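Local coordinates for terminase small subunit (Thermus phage G20c, PDB 6EJQ) that probably binds the packaging initiation site on viral DNA and regulates the ATPase of the large terminase subunit during genome packaging, at the interface of chains A and B. Residues are numbered along the deposited sequence; one frame, centred on the assembly and turned at random. Chains: chain A/B, Terminase small subunit.

The interface of chains A and B. Residues chain A 68; chain B 16-17, 50, 53.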
loop_
_atom_site.group_PDB
_atom_site.type_symbol
_atom_site.label_atom_id
_atom_site.label_comp_id
_atom_site.label_asym_id
_atom_site.label_seq_id
_atom_site.Cartn_x
_atom_site.Cartn_y
_atom_site.Cartn_z
ATOM N N GLN A 68 4.785 -20.861 21.892
ATOM C CA GLN A 68 4.805 -21.737 20.714
ATOM C C GLN A 68 4.934 -20.968 19.394
ATOM O O GLN A 68 5.647 -21.403 18.477
ATOM C CB GLN A 68 3.552 -22.604 20.678
ATOM C CG GLN A 68 3.505 -23.662 21.761
ATOM C CD GLN A 68 2.176 -24.392 21.788
ATOM O OE1 GLN A 68 1.903 -25.242 20.945
ATOM N NE2 GLN A 68 1.332 -24.051 22.761
ATOM N N TYR B 16 6.278 -30.664 15.788
ATOM C CA TYR B 16 4.907 -30.229 16.050
ATOM C C TYR B 16 4.682 -28.816 15.489
ATOM O O TYR B 16 3.668 -28.559 14.856
ATOM C CB TYR B 16 4.572 -30.263 17.545
ATOM C CG TYR B 16 3.236 -29.624 17.843
ATOM C CD1 TYR B 16 2.051 -30.296 17.577
ATOM C CD2 TYR B 16 3.160 -28.329 18.357
ATOM C CE1 TYR B 16 0.818 -29.705 17.828
ATOM C CE2 TYR B 16 1.936 -27.725 18.607
ATOM C CZ TYR B 16 0.766 -28.415 18.342
ATOM O OH TYR B 16 -0.452 -27.817 18.594
ATOM N N LEU B 17 5.641 -27.919 15.707
ATOM C CA LEU B 17 5.546 -26.555 15.203
ATOM C C LEU B 17 5.688 -26.458 13.688
ATOM O O LEU B 17 5.221 -25.482 13.104
ATOM C CB LEU B 17 6.557 -25.653 15.903
ATOM C CG LEU B 17 6.270 -25.434 17.394
ATOM C CD1 LEU B 17 7.470 -24.800 18.078
ATOM C CD2 LEU B 17 5.017 -24.589 17.611
ATOM N N ARG B 50 4.396 -27.012 26.686
ATOM C CA ARG B 50 3.402 -25.932 26.842
ATOM C C ARG B 50 3.418 -25.318 28.232
ATOM O O ARG B 50 3.364 -24.100 28.365
ATOM C CB ARG B 50 1.987 -26.411 26.525
ATOM C CG ARG B 50 1.756 -26.649 25.049
ATOM C CD ARG B 50 0.281 -26.781 24.729
ATOM N NE ARG B 50 0.105 -27.160 23.324
ATOM C CZ ARG B 50 0.110 -28.407 22.841
ATOM N NH1 ARG B 50 0.265 -29.470 23.632
ATOM N NH2 ARG B 50 -0.052 -28.595 21.534
ATOM N N LEU B 53 6.498 -23.142 28.437
ATOM C CA LEU B 53 6.301 -21.966 27.585
ATOM C C LEU B 53 5.202 -20.997 28.055
ATOM O O LEU B 53 5.067 -19.904 27.496
ATOM C CB LEU B 53 6.014 -22.404 26.144
ATOM C CG LEU B 53 7.206 -22.987 25.379
ATOM C CD1 LEU B 53 6.738 -23.695 24.117
ATOM C CD2 LEU B 53 8.227 -21.909 25.045
#
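A:Gln68, on the long helix 59-95, inserts its side chain between two helices of the N-terminal, presumably DNA-binding, domain of the neighbouring subunit: helix 6-17, which supplies B:Tyr16 and B:Leu17, and helix 39-53, which supplies B:Arg50 and B:Leu53. Its 83 Å² of hidden surface exceeds that of each partner, consistent with one projecting side chain received by several. CG lies anti to the carbonyl carbon (chi1 -70°) and the chain continues extended, which carries the amide past the two leucines towards B:Arg50 and B:Tyr16. At the base of the side chain, CD2 of B:Leu17 meets both the backbone O of A:Gln68, at 3.4 Å, and its CB, at 3.9 Å. From the side of helix 39-53, CD1 of B:Leu53 reaches CG of A:Gln68 at 4.0 Å, the two side chains crossing at about a right angle. The amide lies against the extended aliphatic stretch of B:Arg50, whose CG is 3.5 Å from NE2 of A:Gln68. NE of B:Arg50 stands 3.4 Å from NE2 of A:Gln68, and the amide and guanidinium planes are 74° apart, a steep crossing rather than a parallel stack. The amide oxygen OE1 of A:Gln68 points towards the ring of B:Tyr16, 3.4 Å from its CE2. Within chain B, the B:Tyr16 hydroxyl OH lies in plane at the guanidinium edge and would tend to fix the rotation of the B:Arg50 group. These approaches are mainly van der Waals, though the guanidinium may weakly attract OE1 (B:Arg50 NE to A:Gln68 OE1 3.5 Å); neighbouring residues may bond across. The contact may contribute to holding the N-terminal domain against the neighbour's long helix in the nine-subunit ring.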